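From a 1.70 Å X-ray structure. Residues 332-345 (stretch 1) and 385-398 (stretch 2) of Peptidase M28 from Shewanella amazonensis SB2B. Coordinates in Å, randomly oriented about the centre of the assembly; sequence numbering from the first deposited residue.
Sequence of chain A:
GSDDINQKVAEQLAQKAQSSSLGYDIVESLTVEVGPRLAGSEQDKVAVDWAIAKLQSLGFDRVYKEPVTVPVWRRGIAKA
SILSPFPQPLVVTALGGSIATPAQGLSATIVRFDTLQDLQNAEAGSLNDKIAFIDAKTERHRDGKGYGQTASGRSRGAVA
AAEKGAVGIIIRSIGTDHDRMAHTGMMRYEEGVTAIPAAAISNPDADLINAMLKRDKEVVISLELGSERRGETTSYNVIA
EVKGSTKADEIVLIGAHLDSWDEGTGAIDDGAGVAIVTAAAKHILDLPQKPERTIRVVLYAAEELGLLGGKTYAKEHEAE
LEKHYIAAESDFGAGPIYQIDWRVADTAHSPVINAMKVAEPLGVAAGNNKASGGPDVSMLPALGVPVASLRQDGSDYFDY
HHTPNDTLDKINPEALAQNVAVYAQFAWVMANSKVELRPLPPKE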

# COMPACT_ATOMS: atom_id res chain seq x y z
N PHE A 332 -18.52 -6.15 -6.98
CA PHE A 332 -17.95 -6.18 -5.62
C PHE A 332 -16.65 -6.98 -5.65
O PHE A 332 -16.38 -7.80 -4.77
CB PHE A 332 -19.00 -6.70 -4.65
CG PHE A 332 -18.73 -6.37 -3.22
CD1 PHE A 332 -17.98 -5.27 -2.85
CD2 PHE A 332 -19.27 -7.16 -2.21
CE1 PHE A 332 -17.77 -4.98 -1.54
CE2 PHE A 332 -19.08 -6.84 -0.86
CZ PHE A 332 -18.32 -5.76 -0.53
N GLY A 333 -15.83 -6.68 -6.65
CA GLY A 333 -14.48 -7.25 -6.78
C GLY A 333 -14.48 -8.66 -7.30
O GLY A 333 -15.28 -8.99 -8.17
N ALA A 334 -13.54 -9.47 -6.79
CA ALA A 334 -13.31 -10.84 -7.27
C ALA A 334 -13.50 -11.89 -6.18
O ALA A 334 -13.30 -13.07 -6.45
CB ALA A 334 -11.91 -10.99 -7.87
N GLY A 335 -13.94 -11.47 -4.99
CA GLY A 335 -14.16 -12.41 -3.89
C GLY A 335 -15.26 -13.40 -4.21
O GLY A 335 -16.18 -13.07 -4.94
N PRO A 336 -15.21 -14.63 -3.64
CA PRO A 336 -16.20 -15.61 -4.07
C PRO A 336 -17.62 -15.26 -3.61
O PRO A 336 -17.82 -14.61 -2.55
CB PRO A 336 -15.73 -16.93 -3.42
CG PRO A 336 -14.75 -16.53 -2.41
CD PRO A 336 -14.25 -15.16 -2.68
N ILE A 337 -18.58 -15.73 -4.39
CA ILE A 337 -19.98 -15.64 -4.07
C ILE A 337 -20.35 -16.66 -3.00
O ILE A 337 -20.02 -17.84 -3.11
CB ILE A 337 -20.87 -15.83 -5.34
CG1 ILE A 337 -20.60 -14.67 -6.27
CG2 ILE A 337 -22.36 -15.88 -4.96
CD1 ILE A 337 -20.99 -14.90 -7.71
N TYR A 338 -21.06 -16.19 -1.98
CA TYR A 338 -21.50 -17.05 -0.84
C TYR A 338 -23.02 -17.16 -0.67
O TYR A 338 -23.49 -18.00 0.11
CB TYR A 338 -20.87 -16.57 0.49
CG TYR A 338 -21.27 -15.16 0.89
CD1 TYR A 338 -22.41 -14.92 1.65
CD2 TYR A 338 -20.52 -14.06 0.49
CE1 TYR A 338 -22.78 -13.60 2.00
CE2 TYR A 338 -20.86 -12.77 0.85
CZ TYR A 338 -22.00 -12.54 1.58
OH TYR A 338 -22.33 -11.22 1.91
N GLN A 339 -23.78 -16.39 -1.42
CA GLN A 339 -25.24 -16.36 -1.28
C GLN A 339 -25.83 -15.68 -2.52
O GLN A 339 -25.22 -14.73 -3.07
CB GLN A 339 -25.63 -15.58 -0.01
CG GLN A 339 -27.13 -15.62 0.32
CD GLN A 339 -27.37 -15.13 1.74
OE1 GLN A 339 -26.66 -15.55 2.65
NE2 GLN A 339 -28.37 -14.25 1.94
N ILE A 340 -27.00 -16.16 -2.96
CA ILE A 340 -27.78 -15.42 -3.94
C ILE A 340 -29.08 -14.95 -3.31
O ILE A 340 -29.89 -15.75 -2.85
CB ILE A 340 -28.04 -16.22 -5.23
CG1 ILE A 340 -26.72 -16.60 -5.88
CG2 ILE A 340 -28.99 -15.39 -6.21
CD1 ILE A 340 -26.83 -17.56 -7.07
N ASP A 341 -29.25 -13.63 -3.26
CA ASP A 341 -30.50 -13.02 -2.87
C ASP A 341 -31.29 -12.62 -4.13
O ASP A 341 -30.70 -12.32 -5.19
CB ASP A 341 -30.24 -11.81 -1.97
CG ASP A 341 -29.64 -12.16 -0.65
OD1 ASP A 341 -29.94 -13.22 -0.07
OD2 ASP A 341 -28.84 -11.33 -0.14
N TRP A 342 -32.62 -12.57 -3.97
CA TRP A 342 -33.54 -12.37 -5.09
C TRP A 342 -34.40 -11.16 -4.92
O TRP A 342 -34.63 -10.68 -3.81
CB TRP A 342 -34.45 -13.60 -5.28
CG TRP A 342 -33.70 -14.86 -5.47
CD1 TRP A 342 -33.30 -15.75 -4.49
CD2 TRP A 342 -33.17 -15.37 -6.70
NE1 TRP A 342 -32.61 -16.79 -5.06
CE2 TRP A 342 -32.50 -16.56 -6.41
CE3 TRP A 342 -33.23 -14.95 -8.03
CZ2 TRP A 342 -31.90 -17.32 -7.39
CZ3 TRP A 342 -32.64 -15.72 -8.99
CH2 TRP A 342 -31.98 -16.87 -8.68
N ARG A 343 -34.93 -10.70 -6.04
CA ARG A 343 -36.06 -9.77 -6.06
C ARG A 343 -36.98 -10.27 -7.15
O ARG A 343 -36.88 -9.85 -8.31
CB ARG A 343 -35.56 -8.37 -6.33
CG ARG A 343 -36.59 -7.31 -6.13
CD ARG A 343 -36.90 -6.97 -4.69
NE ARG A 343 -37.75 -5.76 -4.72
CZ ARG A 343 -39.08 -5.75 -4.62
NH1 ARG A 343 -39.78 -6.86 -4.43
NH2 ARG A 343 -39.75 -4.58 -4.72
N VAL A 344 -37.81 -11.25 -6.76
CA VAL A 344 -38.77 -11.91 -7.65
C VAL A 344 -40.16 -11.96 -6.98
O VAL A 344 -40.33 -11.65 -5.79
CB VAL A 344 -38.30 -13.32 -8.01
CG1 VAL A 344 -36.90 -13.29 -8.71
CG2 VAL A 344 -38.27 -14.24 -6.73
N ALA A 345 -41.16 -12.41 -7.74
CA ALA A 345 -42.47 -12.69 -7.19
C ALA A 345 -42.39 -13.58 -5.96
O ALA A 345 -41.55 -14.50 -5.88
CB ALA A 345 -43.38 -13.34 -8.28
N VAL A 385 -38.74 -4.97 -13.13
CA VAL A 385 -37.77 -5.96 -13.61
C VAL A 385 -37.18 -6.69 -12.42
O VAL A 385 -36.63 -6.07 -11.49
CB VAL A 385 -36.62 -5.30 -14.39
CG1 VAL A 385 -35.66 -6.37 -14.94
CG2 VAL A 385 -37.20 -4.43 -15.53
N PRO A 386 -37.34 -8.03 -12.41
CA PRO A 386 -36.70 -8.82 -11.36
C PRO A 386 -35.18 -8.73 -11.41
O PRO A 386 -34.58 -8.51 -12.46
CB PRO A 386 -37.17 -10.27 -11.67
CG PRO A 386 -38.40 -10.12 -12.45
CD PRO A 386 -38.16 -8.88 -13.29
N VAL A 387 -34.55 -8.91 -10.25
CA VAL A 387 -33.13 -8.92 -10.17
C VAL A 387 -32.67 -9.97 -9.16
O VAL A 387 -33.47 -10.51 -8.41
CB VAL A 387 -32.53 -7.52 -9.77
CG1 VAL A 387 -32.84 -6.45 -10.87
CG2 VAL A 387 -32.96 -7.09 -8.36
N ALA A 388 -31.37 -10.26 -9.21
CA ALA A 388 -30.68 -11.02 -8.17
C ALA A 388 -29.43 -10.27 -7.74
O ALA A 388 -28.85 -9.48 -8.52
CB ALA A 388 -30.31 -12.44 -8.69
N SER A 389 -29.04 -10.48 -6.48
CA SER A 389 -27.76 -10.00 -5.95
C SER A 389 -26.97 -11.25 -5.59
O SER A 389 -27.32 -12.00 -4.66
CB SER A 389 -27.96 -9.14 -4.72
OG SER A 389 -28.48 -7.86 -5.04
N LEU A 390 -25.90 -11.47 -6.34
CA LEU A 390 -25.03 -12.60 -6.15
C LEU A 390 -23.92 -12.07 -5.24
O LEU A 390 -23.01 -11.33 -5.66
CB LEU A 390 -24.52 -13.10 -7.51
CG LEU A 390 -25.61 -13.77 -8.38
CD1 LEU A 390 -26.29 -12.71 -9.27
CD2 LEU A 390 -25.06 -14.86 -9.25
N ARG A 391 -24.03 -12.43 -3.97
CA ARG A 391 -23.29 -11.74 -2.91
C ARG A 391 -21.85 -12.22 -2.90
O ARG A 391 -21.60 -13.38 -2.65
CB ARG A 391 -23.92 -12.05 -1.57
CG ARG A 391 -25.39 -11.61 -1.43
CD ARG A 391 -25.54 -10.10 -1.48
NE ARG A 391 -26.93 -9.69 -1.23
CZ ARG A 391 -27.38 -8.44 -1.33
NH1 ARG A 391 -26.57 -7.44 -1.71
NH2 ARG A 391 -28.66 -8.18 -1.06
N GLN A 392 -20.90 -11.29 -3.12
CA GLN A 392 -19.47 -11.59 -3.06
C GLN A 392 -18.91 -11.28 -1.70
O GLN A 392 -19.35 -10.33 -1.06
CB GLN A 392 -18.72 -10.73 -4.06
CG GLN A 392 -19.04 -11.04 -5.52
CD GLN A 392 -18.24 -10.20 -6.44
OE1 GLN A 392 -18.63 -9.05 -6.79
NE2 GLN A 392 -17.09 -10.72 -6.83
N ASP A 393 -17.90 -12.06 -1.30
CA ASP A 393 -17.10 -11.77 -0.10
C ASP A 393 -16.20 -10.57 -0.39
O ASP A 393 -15.23 -10.66 -1.15
CB ASP A 393 -16.28 -12.98 0.34
CG ASP A 393 -15.53 -12.75 1.65
OD1 ASP A 393 -15.12 -11.61 1.98
OD2 ASP A 393 -15.36 -13.73 2.39
N GLY A 394 -16.54 -9.43 0.21
CA GLY A 394 -15.76 -8.23 0.03
C GLY A 394 -14.96 -7.82 1.25
O GLY A 394 -14.69 -6.60 1.47
N SER A 395 -14.58 -8.79 2.08
CA SER A 395 -13.83 -8.45 3.32
C SER A 395 -12.59 -7.61 3.05
O SER A 395 -12.27 -6.74 3.85
CB SER A 395 -13.40 -9.70 4.07
OG SER A 395 -14.54 -10.39 4.54
N ASP A 396 -11.89 -7.89 1.93
CA ASP A 396 -10.67 -7.16 1.58
C ASP A 396 -10.89 -6.06 0.52
O ASP A 396 -9.97 -5.33 0.21
CB ASP A 396 -9.56 -8.11 1.12
CG ASP A 396 -9.87 -8.79 -0.21
OD1 ASP A 396 -11.07 -8.90 -0.58
OD2 ASP A 396 -8.88 -9.25 -0.87
N TYR A 397 -12.11 -5.92 0.02
CA TYR A 397 -12.37 -5.06 -1.15
C TYR A 397 -12.02 -3.60 -0.88
O TYR A 397 -11.39 -2.94 -1.73
CB TYR A 397 -13.85 -5.18 -1.51
CG TYR A 397 -14.29 -4.41 -2.72
CD1 TYR A 397 -14.02 -4.86 -4.00
CD2 TYR A 397 -15.04 -3.24 -2.57
CE1 TYR A 397 -14.50 -4.17 -5.11
CE2 TYR A 397 -15.47 -2.52 -3.68
CZ TYR A 397 -15.21 -3.01 -4.94
OH TYR A 397 -15.65 -2.34 -6.05
N PHE A 398 -12.40 -3.10 0.28
CA PHE A 398 -12.13 -1.70 0.61
C PHE A 398 -10.72 -1.41 1.10
O PHE A 398 -10.39 -0.26 1.44
CB PHE A 398 -13.24 -1.15 1.54
CG PHE A 398 -14.61 -1.12 0.86
CD1 PHE A 398 -14.86 -0.22 -0.17
CD2 PHE A 398 -15.57 -2.03 1.18
CE1 PHE A 398 -16.06 -0.19 -0.82
CE2 PHE A 398 -16.78 -2.01 0.54
CZ PHE A 398 -17.02 -1.09 -0.49
O HOH W 1 -14.59 -9.06 -3.34
O HOH W 2 -16.16 -4.06 -8.00
O HOH W 3 -21.76 -9.27 -0.19

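Two antiparallel strands, 337-343 and 387-392, run side by side with their axes 4.6 Å apart at closest approach, and the loop before the first strand packs against the turn after the second. At the start of stretch 1, Phe 332 lays one ring face against the backbone of Gly 394, whose CA sits 4.0 Å from the ring centroid of Phe 332; a CB on Gly 394 would collide with Phe 332 CZ. The same ring turns its edge to the face of Tyr 397 (centroids 4.9 Å apart, planes at 67°). Gln 392, with chi2 t, extends its amide toward this loop. Phe 332 N makes only a weak bond to Gln 392 OE1 (2.9 Å, bent to 123°), but Gln 392 NE2 donates to Gly 333 O (2.8 Å) and to Gly 335 O (3.2 Å), so one amide nitrogen holds two carbonyls of the loop. Gly 333 has a positive phi and leaves no room for a side chain: a CB would fall 2.8 Å from Tyr 397 CD1. Gly 335 is confined more tightly: a CB would lie 1.9 Å from Asp 393 O, and Gly 335 CA is 3.4 Å from Asp 393 O in a nearly straight CA-H...O contact; water 1 donates to Phe 332 O and Asp 393 O and accepts from Gly 335 N, joining the same loops.

Backbone pairing begins where Asp 393 N donates to Pro 336 O (2.8 Å). Ile 337, Ile 340 and Trp 342 form an apolar patch with Leu 390 and Ala 388 on one sheet face, where Gln 392 also lies, its end reaching toward the loop; Ile 337 CD1 is 4.0 Å from Leu 390 CB. Tyr 338 N donates to Arg 391 O (2.9 Å). The Tyr 338 ring, with chi1 p, covers Arg 391 with one face, the Arg 391 CB being 4.0 Å from the ring centroid of Tyr 338; water 3 bridges Tyr 338 OH and Gln 392 O. Arg 391 N then donates to Gln 339 O (2.7 Å). Ile 340 CD1 meets Leu 390 CD2 at 3.9 Å.

On the other face, Asp 341 OD2 forms a salt bridge with Arg 391 NE (2.7 Å, 165°), approaching the guanidinium edge, while Asp 341 OD1 accepts from Gln 339 NE2 (2.8 Å). Reciprocal bonds join Asp 341 N to Ser 389 O (2.9 Å) and Ser 389 N to Asp 341 O (2.8 Å). Trp 342 CE3 meets Ala 388 CB at 3.9 Å. Arg 343 N to Val 387 O (2.8 Å) and Val 387 N to Arg 343 O (3.2 Å) repeat the pattern.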